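Local atomic coordinates of polycyclic ketone monooxygenase (Myceliophthora thermophila, PDB entry 5MQ6), a protein that uses FAD and NADPH to insert one oxygen atom next to the carbonyl of bulky, especially polycyclic, ketones, giving esters or lactones with high enantioselectivity. Residues L336-D342 with T357-S363; L142-Y148 with E162-I167; K502-K507 with S521-P525; I149-Y154 with R308-T313. One frame throughout, in Å; residues are numbered along the deposited sequence.

Contact 1: residues L336-D342 with T357-S363; sequences LDSYLTD and TEMPAFS
This is a buried packing contact in which the last part of helix 328-340 rests on the returning loop that leads into helix 363-366. It packs beside both cofactor sites: the L336 side chain is about 9 Å from FAD, that of F362 about 9 Å from NADPH. The helix leads into T341, and D342 turns the chain with positive phi (58/48). Across it, P360-F362 make a short 3-10 turn. The CA atoms approach closest at T341-S363 (4.5 Å), D342-P360 (4.9 Å) and Y339-T357 (5.2 Å). Y339, chi1 m, lays one ring face against T357, whose CB is 4.2 Å from the ring centroid, a CH-pi contact suited to a small beta-branched residue; the Y339 hydroxyl is held by Q348. L340 (m, t) supplies the apolar centre: M359 CG and F362 CB both lie 3.8 Å from L340 CD2. Water links the backbones, accepting from M359 N (2.9 Å) and donating weakly to Y339 O (3.1 Å). A second water donates to D342 OD2 and S363 OG, 2.9 Å each, while S363 OG, chi1 p, turns back to donate to P360 O (2.7 Å). T341 OG1 likewise donates to D337 O (2.9 Å). The D342 carboxylate forms a salt bridge with R370 and a hydrogen bond with H371. Helix 378-406 covers the loop, L391 touching D342 and P360 and H395 touching M359, while F362 lies against P427.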
# COMPACT_ATOMS: atom_id res chain seq x y z
N LEU A 336 -14.07 12.77 2.38
CA LEU A 336 -13.52 12.17 1.20
C LEU A 336 -14.00 10.70 1.05
O LEU A 336 -14.47 10.28 0.01
CB LEU A 336 -11.99 12.21 1.23
CG LEU A 336 -11.29 11.48 0.10
CD1 LEU A 336 -11.68 12.09 -1.27
CD2 LEU A 336 -9.81 11.67 0.32
N ASP A 337 -13.84 9.92 2.10
CA ASP A 337 -14.15 8.54 1.97
C ASP A 337 -15.66 8.29 1.77
O ASP A 337 -16.01 7.20 1.30
CB ASP A 337 -13.72 7.78 3.24
CG ASP A 337 -13.43 6.32 2.97
OD1 ASP A 337 -12.60 6.04 2.01
OD2 ASP A 337 -14.00 5.46 3.73
N SER A 338 -16.54 9.24 2.16
CA SER A 338 -17.97 9.06 1.94
C SER A 338 -18.30 8.96 0.49
O SER A 338 -19.29 8.30 0.17
CB SER A 338 -18.79 10.17 2.59
OG SER A 338 -18.61 11.50 1.92
N TYR A 339 -17.46 9.53 -0.40
CA TYR A 339 -17.73 9.44 -1.84
C TYR A 339 -17.31 8.09 -2.39
O TYR A 339 -17.92 7.56 -3.29
CB TYR A 339 -16.98 10.60 -2.57
CG TYR A 339 -17.63 11.92 -2.27
CD1 TYR A 339 -18.78 12.37 -3.00
CD2 TYR A 339 -17.23 12.67 -1.21
CE1 TYR A 339 -19.44 13.58 -2.63
CE2 TYR A 339 -17.85 13.85 -0.86
CZ TYR A 339 -18.96 14.32 -1.55
OH TYR A 339 -19.51 15.50 -1.08
N LEU A 340 -16.26 7.54 -1.85
CA LEU A 340 -15.73 6.28 -2.28
C LEU A 340 -16.46 5.08 -1.71
O LEU A 340 -16.36 3.98 -2.27
CB LEU A 340 -14.21 6.19 -1.89
CG LEU A 340 -13.44 7.19 -2.71
CD1 LEU A 340 -12.11 7.62 -2.03
CD2 LEU A 340 -13.25 6.67 -4.14
N THR A 341 -17.20 5.28 -0.63
CA THR A 341 -18.02 4.21 -0.05
C THR A 341 -19.50 4.37 -0.51
O THR A 341 -20.43 3.72 -0.02
CB THR A 341 -17.94 4.22 1.48
OG1 THR A 341 -18.29 5.51 2.03
CG2 THR A 341 -16.59 3.90 1.93
N ASP A 342 -19.72 5.24 -1.46
CA ASP A 342 -21.08 5.45 -2.02
C ASP A 342 -22.03 5.87 -0.88
O ASP A 342 -23.13 5.31 -0.70
CB ASP A 342 -21.52 4.24 -2.82
CG ASP A 342 -22.86 4.43 -3.56
OD1 ASP A 342 -23.18 5.58 -3.92
OD2 ASP A 342 -23.59 3.42 -3.81
N THR A 357 -13.74 11.82 -5.90
CA THR A 357 -15.14 12.02 -5.50
C THR A 357 -16.12 11.73 -6.65
O THR A 357 -17.33 11.95 -6.48
CB THR A 357 -15.35 13.44 -4.90
OG1 THR A 357 -15.16 14.45 -5.92
CG2 THR A 357 -14.37 13.70 -3.84
N GLU A 358 -15.62 11.23 -7.78
CA GLU A 358 -16.39 10.98 -8.99
C GLU A 358 -16.48 9.51 -9.38
O GLU A 358 -16.75 9.18 -10.55
CB GLU A 358 -15.80 11.75 -10.19
CG GLU A 358 -15.96 13.23 -10.09
CD GLU A 358 -15.33 13.99 -11.26
OE1 GLU A 358 -16.06 14.69 -11.96
OE2 GLU A 358 -14.15 13.94 -11.49
N MET A 359 -16.21 8.64 -8.41
CA MET A 359 -16.11 7.20 -8.68
C MET A 359 -16.80 6.39 -7.55
O MET A 359 -16.15 5.61 -6.81
CB MET A 359 -14.63 6.86 -8.86
CG MET A 359 -13.70 7.48 -7.87
SD MET A 359 -12.00 6.86 -8.21
CE MET A 359 -11.65 7.59 -9.78
N PRO A 360 -18.12 6.56 -7.41
CA PRO A 360 -18.89 5.89 -6.36
C PRO A 360 -18.92 4.36 -6.49
O PRO A 360 -19.12 3.69 -5.50
CB PRO A 360 -20.30 6.51 -6.53
CG PRO A 360 -20.38 6.75 -8.03
CD PRO A 360 -19.00 7.32 -8.32
N ALA A 361 -18.61 3.82 -7.67
CA ALA A 361 -18.46 2.36 -7.80
C ALA A 361 -17.16 1.85 -7.23
O ALA A 361 -16.98 0.61 -7.15
CB ALA A 361 -18.56 1.89 -9.25
N PHE A 362 -16.25 2.76 -6.84
CA PHE A 362 -15.10 2.24 -6.02
C PHE A 362 -15.52 1.46 -4.76
O PHE A 362 -14.79 0.58 -4.25
CB PHE A 362 -14.07 3.32 -5.70
CG PHE A 362 -12.68 2.80 -5.45
CD1 PHE A 362 -11.91 2.29 -6.50
CD2 PHE A 362 -12.11 2.85 -4.16
CE1 PHE A 362 -10.60 1.80 -6.27
CE2 PHE A 362 -10.85 2.36 -3.92
CZ PHE A 362 -10.08 1.85 -4.99
N SER A 363 -16.70 1.76 -4.27
CA SER A 363 -17.30 1.07 -3.13
C SER A 363 -17.43 -0.46 -3.36
O SER A 363 -17.52 -1.26 -2.41
CB SER A 363 -18.71 1.67 -2.94
OG SER A 363 -19.49 1.40 -4.12
O HOH W 1 -16.17 8.95 -5.49
O HOH W 2 -22.27 0.83 -3.75

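Contact 2: residues L142-Y148 with E162-I167; sequences LLEETGY and EHAYRI
Y148 lies flat against the guanidinium of R166: the planes are 4° apart, R166 CZ is 3.8 Å from the ring centroid, and the closest atoms are Y148 CD1 and R166 CZ at 3.4 Å, a stacked cation-pi pair. Y148 (chi1 t) follows the short helix 143-146, and R166 (chi1 t, chi2 t) projects from helix 157-170. T146 CA is 7.3 Å from I167 CA and Y148 CA 8.3 Å from H163 CA. L142 is the N-cap residue of the short helix, and its carbonyl O receives both T146 N (2.9 Å) and T146 OG1 (2.7 Å). Past T146, G147 takes positive phi (67/10), easy for a residue without a side chain, and swings Y148 back over the partner helix. H163, chi1 t, fills the middle: its CE1 is 3.7 Å from T146 OG1 and 3.9 Å from L143 CD2, while NE2 donates to P141 O just before the segment. On the side facing helix 88-99, L142 CD1 packs on I167 CG2 at 4.0 Å, both residues also touching V95 of that helix in the FAD-binding Rossmann-type region. R166 NH1 donates to H163 ND1 (3.2 Å), and R166 NH2 forms a salt bridge with E162 OE1 (3.1 Å); the Y148 hydroxyl bonds to E159. Held by E162 and H163 of its own helix, the guanidinium turns a face to the tyrosine ring, so cation-pi attraction and apolar packing join the segments.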
# COMPACT_ATOMS: atom_id res chain seq x y z
N LEU A 142 -1.13 13.94 11.02
CA LEU A 142 -0.80 14.82 12.15
C LEU A 142 -0.58 16.25 11.72
O LEU A 142 0.25 16.97 12.31
CB LEU A 142 0.39 14.28 12.94
CG LEU A 142 0.22 12.87 13.57
CD1 LEU A 142 1.61 12.27 13.89
CD2 LEU A 142 -0.68 12.93 14.78
N LEU A 143 -1.36 16.70 10.75
CA LEU A 143 -1.26 18.08 10.27
C LEU A 143 -1.61 19.06 11.38
O LEU A 143 -0.86 19.99 11.66
CB LEU A 143 -2.13 18.30 9.00
CG LEU A 143 -1.47 17.70 7.76
CD1 LEU A 143 -2.21 18.02 6.47
CD2 LEU A 143 0.01 18.01 7.56
N GLU A 144 -2.72 18.83 12.04
CA GLU A 144 -3.12 19.75 13.07
C GLU A 144 -2.08 19.77 14.20
O GLU A 144 -1.82 20.82 14.74
CB GLU A 144 -4.45 19.42 13.63
CG GLU A 144 -4.91 20.46 14.67
CD GLU A 144 -6.33 20.24 15.14
OE1 GLU A 144 -7.03 19.28 14.70
OE2 GLU A 144 -6.75 21.02 16.00
N GLU A 145 -1.49 18.61 14.53
CA GLU A 145 -0.59 18.49 15.68
C GLU A 145 0.81 19.00 15.40
O GLU A 145 1.52 19.42 16.32
CB GLU A 145 -0.50 17.06 16.16
CG GLU A 145 -1.81 16.53 16.65
CD GLU A 145 -2.76 15.94 15.57
OE1 GLU A 145 -2.76 16.17 14.31
OE2 GLU A 145 -3.62 15.25 16.06
N THR A 146 1.22 19.00 14.16
CA THR A 146 2.49 19.53 13.81
C THR A 146 2.39 21.03 13.44
O THR A 146 3.42 21.71 13.34
CB THR A 146 3.06 18.80 12.64
OG1 THR A 146 2.09 18.75 11.60
CG2 THR A 146 3.47 17.37 13.03
N GLY A 147 1.19 21.53 13.17
CA GLY A 147 1.05 22.84 12.53
C GLY A 147 1.52 23.02 11.07
O GLY A 147 1.54 24.09 10.57
N TYR A 148 1.85 21.96 10.37
CA TYR A 148 2.39 22.06 9.04
C TYR A 148 1.29 22.31 8.01
O TYR A 148 0.17 21.77 8.13
CB TYR A 148 3.13 20.79 8.67
CG TYR A 148 3.76 20.88 7.31
CD1 TYR A 148 4.78 21.82 7.07
CD2 TYR A 148 3.33 20.09 6.27
CE1 TYR A 148 5.37 21.93 5.83
CE2 TYR A 148 3.92 20.21 4.99
CZ TYR A 148 4.90 21.14 4.77
OH TYR A 148 5.46 21.27 3.55
N GLU A 162 10.13 14.89 4.14
CA GLU A 162 10.44 15.89 5.13
C GLU A 162 9.39 15.86 6.29
O GLU A 162 9.73 16.06 7.45
CB GLU A 162 10.59 17.26 4.45
CG GLU A 162 10.52 18.47 5.40
CD GLU A 162 10.44 19.79 4.61
OE1 GLU A 162 9.39 20.50 4.59
OE2 GLU A 162 11.42 20.12 3.95
N HIS A 163 8.13 15.59 5.97
CA HIS A 163 7.12 15.55 6.99
C HIS A 163 7.31 14.38 7.98
O HIS A 163 7.08 14.56 9.19
CB HIS A 163 5.76 15.52 6.40
CG HIS A 163 4.67 15.61 7.41
ND1 HIS A 163 4.48 16.74 8.21
CD2 HIS A 163 3.65 14.77 7.70
CE1 HIS A 163 3.39 16.58 8.95
NE2 HIS A 163 2.86 15.41 8.65
N ALA A 164 7.70 13.23 7.44
CA ALA A 164 8.13 12.10 8.25
C ALA A 164 9.23 12.51 9.25
O ALA A 164 9.16 12.21 10.45
CB ALA A 164 8.65 11.00 7.29
N TYR A 165 10.23 13.24 8.75
CA TYR A 165 11.28 13.84 9.60
C TYR A 165 10.75 14.85 10.55
O TYR A 165 11.18 14.87 11.71
CB TYR A 165 12.48 14.37 8.78
CG TYR A 165 13.35 13.22 8.53
CD1 TYR A 165 13.00 12.20 7.63
CD2 TYR A 165 14.54 13.04 9.29
CE1 TYR A 165 13.82 11.07 7.42
CE2 TYR A 165 15.37 11.92 9.08
CZ TYR A 165 14.98 10.93 8.17
OH TYR A 165 15.73 9.80 8.10
N ARG A 166 9.77 15.64 10.11
CA ARG A 166 9.15 16.59 11.01
C ARG A 166 8.50 15.87 12.20
O ARG A 166 8.54 16.34 13.38
CB ARG A 166 8.13 17.45 10.26
CG ARG A 166 7.27 18.34 11.15
CD ARG A 166 6.38 19.31 10.34
NE ARG A 166 7.17 20.07 9.40
CZ ARG A 166 7.34 19.85 8.09
NH1 ARG A 166 6.68 18.89 7.43
NH2 ARG A 166 8.21 20.62 7.45
N ILE A 167 7.83 14.77 11.90
CA ILE A 167 7.14 14.03 12.97
C ILE A 167 8.19 13.44 13.90
O ILE A 167 8.08 13.57 15.12
CB ILE A 167 6.20 12.94 12.43
CG1 ILE A 167 5.02 13.63 11.72
CG2 ILE A 167 5.63 12.05 13.56
CD1 ILE A 167 4.31 12.77 10.73

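Contact 3: residues K502-K507 with S521-P525; sequences KSLDDK and SNGFP
Aromatic and apolar packing centres on F524 (chi1 m), whose ring is directed at the start of helix 504-511. L504, with rotamer t, p, puts CD1 over one ring face, 3.9 Å from the centroid and 19° off the normal, a CH-pi contact; L504 CD1 is 3.7 Å from F524 CE1. The flat ring fits close to the backbone as well, L504 CA being 3.4 Å from F524 CZ and K502 O 3.3 Å from F524 CE2. K507 skirts the ring edge, its CD 4.1 Å from F524 CE1. K502 CA is 7.4 Å from G523 CA and L504 CA 7.9 Å from F524 CA, a gap that the F524 and K507 side chains span to backbone and side-chain atoms. Two local motifs meet here. S503 is the helix N-cap, its OG accepting from D506 N (3.2 Å); S521-F524 form a type II beta turn, whose third residue, G523 (96/-2), has angles at which a CB would press on the preceding carbonyl and also clash with K502 NZ. The turn leads toward strand 527-529 of the mixed sheet, and L504 and F524 both pack on I496 of strand 495-497. Among the polar interactions, K507, extended with four t angles, donates from NZ to N522 O (2.7 Å) and S521 OG (2.9 Å), and forms a salt bridge with E576. S521 OG also bonds to A514 O. Water bridges K502 NZ (2.9 Å) and N522 OD1 (2.7 Å); N522 ND2 reaches V571 O.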
# COMPACT_ATOMS: atom_id res chain seq x y z
N LYS A 502 3.98 -22.23 18.12
CA LYS A 502 3.02 -22.13 17.00
C LYS A 502 3.29 -20.94 15.98
O LYS A 502 3.38 -19.75 16.37
CB LYS A 502 1.64 -21.93 17.58
CG LYS A 502 0.51 -22.33 16.64
CD LYS A 502 -0.87 -22.40 17.32
CE LYS A 502 -1.63 -21.07 17.26
NZ LYS A 502 -2.57 -20.84 18.40
N SER A 503 3.37 -21.29 14.70
CA SER A 503 3.61 -20.34 13.62
C SER A 503 2.35 -19.59 13.21
O SER A 503 1.31 -20.19 12.87
CB SER A 503 4.15 -21.03 12.39
OG SER A 503 3.96 -20.10 11.31
N LEU A 504 2.44 -18.28 13.18
CA LEU A 504 1.25 -17.48 12.80
C LEU A 504 0.79 -17.91 11.41
O LEU A 504 -0.43 -18.11 11.15
CB LEU A 504 1.53 -15.96 12.85
CG LEU A 504 0.34 -15.05 12.52
CD1 LEU A 504 -0.85 -15.35 13.41
CD2 LEU A 504 0.70 -13.60 12.64
N ASP A 505 1.76 -18.07 10.52
CA ASP A 505 1.40 -18.32 9.14
C ASP A 505 0.81 -19.70 8.95
O ASP A 505 -0.10 -19.90 8.19
CB ASP A 505 2.57 -18.10 8.18
CG ASP A 505 2.11 -18.07 6.74
OD1 ASP A 505 1.17 -17.30 6.42
OD2 ASP A 505 2.64 -18.88 5.96
N ASP A 506 1.32 -20.68 9.65
CA ASP A 506 0.73 -22.01 9.57
C ASP A 506 -0.70 -21.99 10.07
O ASP A 506 -1.60 -22.50 9.40
CB ASP A 506 1.54 -23.01 10.35
CG ASP A 506 2.95 -23.19 9.77
OD1 ASP A 506 3.19 -22.92 8.57
OD2 ASP A 506 3.84 -23.60 10.55
N LYS A 507 -0.96 -21.32 11.20
CA LYS A 507 -2.36 -21.13 11.64
C LYS A 507 -3.21 -20.50 10.52
O LYS A 507 -4.30 -20.97 10.17
CB LYS A 507 -2.41 -20.25 12.87
CG LYS A 507 -3.77 -20.10 13.55
CD LYS A 507 -3.72 -19.12 14.70
CE LYS A 507 -5.12 -18.69 15.12
NZ LYS A 507 -5.10 -17.59 16.14
N SER A 521 -4.24 -11.83 17.01
CA SER A 521 -4.59 -13.26 16.84
C SER A 521 -4.24 -14.08 18.13
O SER A 521 -3.19 -13.85 18.85
CB SER A 521 -3.82 -13.85 15.67
OG SER A 521 -4.50 -14.98 15.11
N ASN A 522 -5.10 -15.04 18.38
CA ASN A 522 -4.96 -15.94 19.50
C ASN A 522 -3.73 -16.79 19.38
O ASN A 522 -3.44 -17.36 18.30
CB ASN A 522 -6.19 -16.83 19.68
CG ASN A 522 -6.02 -17.79 20.82
OD1 ASN A 522 -5.70 -18.89 20.54
ND2 ASN A 522 -6.04 -17.32 22.11
N GLY A 523 -3.02 -16.90 20.49
CA GLY A 523 -1.67 -17.57 20.53
C GLY A 523 -0.49 -16.65 20.43
O GLY A 523 0.63 -17.11 20.52
N PHE A 524 -0.74 -15.35 20.28
CA PHE A 524 0.23 -14.30 19.91
C PHE A 524 0.01 -13.11 20.75
O PHE A 524 -0.30 -12.05 20.24
CB PHE A 524 0.22 -14.00 18.38
CG PHE A 524 0.41 -15.25 17.53
CD1 PHE A 524 -0.68 -16.06 17.24
CD2 PHE A 524 1.65 -15.65 17.15
CE1 PHE A 524 -0.55 -17.22 16.54
CE2 PHE A 524 1.83 -16.83 16.44
CZ PHE A 524 0.71 -17.63 16.14
N PRO A 525 0.16 -13.30 22.10
CA PRO A 525 -0.08 -12.24 23.09
C PRO A 525 0.86 -11.09 22.87
O PRO A 525 1.98 -11.30 22.44
CB PRO A 525 0.20 -12.94 24.45
CG PRO A 525 1.17 -14.02 24.11
CD PRO A 525 0.89 -14.43 22.72
O HOH W 3 -5.39 -20.05 18.16

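Contact 4: residues I149-Y154 with R308-T313; sequences IPKSKY and RGQRPT
Two loops pair here as a single antiparallel beta bridge, joining the link between helices 143-146 and 157-170 of the FAD-binding part to the loop after strand 305-306, whose R308 side chain lies about 7 Å from FAD and about 10 Å from NADPH. I149 packs CG2 4.0 Å from T313 CG2. P150 offers its carbonyl O to T313 OG1, 2.5 Å away, a hydroxyl that also meets Y137. K151 points its CB away, but its O accepts from T313 N (3.0 Å). S152 and P312 form the non-hydrogen-bonded pair, CA atoms 4.1 Å apart; a proline is tolerated there because the pair needs no N-H from it. K153 N completes the bridge by donating to R311 O (2.8 Å). K153 NZ forms a salt bridge with E135, while a water accepts from K153 NZ (2.9 Å) and weakly from R311 NH2 (2.7 Å), the latter salt-bridged to E317. At Y154 the amide side chain of Q310 (chi1 t, chi2 p) stands in for a strand backbone: Q310 OE1 accepts from Y154 N (3.1 Å) and Q310 NE2 donates to Y154 O (2.9 Å). Y154 (chi1 m) presents a ring face to R308, whose guanidinium stacks at 20°, with R308 NH1 held by D133 O in the FAD site. The Y154 hydroxyl bonds to D354, and a water donates to both Y154 OH and G309 O, 3.0 Å each.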
# COMPACT_ATOMS: atom_id res chain seq x y z
N ILE A 149 1.59 23.16 7.03
CA ILE A 149 0.64 23.53 5.97
C ILE A 149 1.29 23.01 4.72
O ILE A 149 2.30 23.56 4.31
CB ILE A 149 0.42 25.07 5.85
CG1 ILE A 149 -0.18 25.60 7.11
CG2 ILE A 149 -0.54 25.45 4.72
CD1 ILE A 149 -0.25 27.10 7.25
N PRO A 150 0.73 21.95 4.11
CA PRO A 150 1.24 21.50 2.86
C PRO A 150 1.21 22.58 1.75
O PRO A 150 0.30 23.42 1.76
CB PRO A 150 0.37 20.29 2.52
CG PRO A 150 -0.13 19.84 3.83
CD PRO A 150 -0.43 21.15 4.49
N LYS A 151 2.21 22.53 0.88
CA LYS A 151 2.47 23.55 -0.15
C LYS A 151 1.48 23.52 -1.31
O LYS A 151 1.24 24.53 -1.93
CB LYS A 151 3.86 23.40 -0.72
CG LYS A 151 4.97 23.77 0.28
CD LYS A 151 6.30 23.16 -0.14
CE LYS A 151 7.43 23.50 0.86
NZ LYS A 151 8.59 22.57 0.75
N SER A 152 0.94 22.35 -1.60
CA SER A 152 0.04 22.08 -2.74
C SER A 152 -1.11 21.13 -2.37
O SER A 152 -1.16 20.53 -1.23
CB SER A 152 0.84 21.47 -3.86
OG SER A 152 1.91 22.34 -4.23
N LYS A 153 -2.02 20.98 -3.33
CA LYS A 153 -3.13 20.03 -3.20
C LYS A 153 -2.68 18.56 -3.09
O LYS A 153 -3.30 17.83 -2.42
CB LYS A 153 -4.19 20.14 -4.30
CG LYS A 153 -5.45 19.34 -3.92
CD LYS A 153 -6.73 20.06 -4.26
CE LYS A 153 -8.00 19.25 -4.11
NZ LYS A 153 -8.81 19.70 -2.91
N TYR A 154 -1.64 18.20 -3.81
CA TYR A 154 -1.01 16.92 -3.86
C TYR A 154 0.47 17.16 -3.53
O TYR A 154 1.19 17.93 -4.20
CB TYR A 154 -1.18 16.29 -5.22
CG TYR A 154 -2.67 16.22 -5.55
CD1 TYR A 154 -3.54 15.34 -4.80
CD2 TYR A 154 -3.25 17.08 -6.47
CE1 TYR A 154 -4.90 15.33 -5.00
CE2 TYR A 154 -4.63 17.10 -6.63
CZ TYR A 154 -5.43 16.21 -5.94
OH TYR A 154 -6.77 16.21 -6.12
N ARG A 308 -6.16 15.28 -12.64
CA ARG A 308 -5.51 15.59 -11.36
C ARG A 308 -5.89 16.93 -10.74
O ARG A 308 -6.25 17.00 -9.54
CB ARG A 308 -4.01 15.50 -11.51
CG ARG A 308 -3.16 15.85 -10.28
CD ARG A 308 -3.19 14.72 -9.29
NE ARG A 308 -4.55 14.52 -8.73
CZ ARG A 308 -4.87 13.51 -7.87
NH1 ARG A 308 -3.94 12.63 -7.44
NH2 ARG A 308 -6.11 13.41 -7.41
N GLY A 309 -5.74 18.02 -11.50
CA GLY A 309 -5.99 19.29 -10.90
C GLY A 309 -5.13 19.76 -9.73
O GLY A 309 -5.61 20.25 -8.69
N GLN A 310 -3.83 19.66 -9.94
CA GLN A 310 -2.82 20.13 -8.99
C GLN A 310 -2.97 21.62 -8.93
O GLN A 310 -3.31 22.24 -9.95
CB GLN A 310 -1.43 19.72 -9.41
CG GLN A 310 -0.31 20.34 -8.57
CD GLN A 310 -0.30 19.82 -7.12
OE1 GLN A 310 -1.28 19.94 -6.37
NE2 GLN A 310 0.83 19.27 -6.71
N ARG A 311 -2.72 22.18 -7.74
CA ARG A 311 -3.05 23.52 -7.36
C ARG A 311 -2.14 23.85 -6.13
O ARG A 311 -1.92 23.00 -5.23
CB ARG A 311 -4.52 23.47 -6.91
CG ARG A 311 -5.39 24.65 -7.12
CD ARG A 311 -6.79 24.52 -6.45
NE ARG A 311 -6.69 24.10 -5.06
CZ ARG A 311 -6.25 24.83 -4.02
NH1 ARG A 311 -5.97 26.13 -4.16
NH2 ARG A 311 -6.11 24.26 -2.79
N PRO A 312 -1.59 25.08 -6.06
CA PRO A 312 -0.90 25.51 -4.83
C PRO A 312 -1.90 25.71 -3.68
O PRO A 312 -3.05 25.94 -3.91
CB PRO A 312 -0.24 26.84 -5.25
CG PRO A 312 -1.10 27.30 -6.40
CD PRO A 312 -1.39 26.04 -7.16
N THR A 313 -1.48 25.56 -2.43
CA THR A 313 -2.38 25.79 -1.30
C THR A 313 -2.67 27.31 -1.24
O THR A 313 -1.75 28.09 -1.39
CB THR A 313 -1.72 25.36 0.08
OG1 THR A 313 -1.48 23.97 0.07
CG2 THR A 313 -2.60 25.65 1.24
O HOH W 4 -8.08 22.48 -2.69
O HOH W 5 -7.79 18.64 -7.51

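Along the chain, contacts 2 and 4 come first and interlock: residues 149-154 follow directly on 142-148 and precede 162-167, so the same segment from helix 143-146 to helix 157-170 serves both. Their centres lie 16 Å apart and they touch where L143 CD1 meets P150 CG at 3.8 Å. Contact 4 reaches 154 residues onward to the loop after strand 305-306, whereas the other three are local returns of about 15 residues. Contact 1 follows, its centre 21 Å from that of contact 4; the L336 side chain lies about 9 Å from FAD. Contact 3 closes last, across the chain's centre from contact 4, their centres 44 Å apart. The contacts thus occupy separate parts of the fold, with 1 and 4 nearest the cofactors.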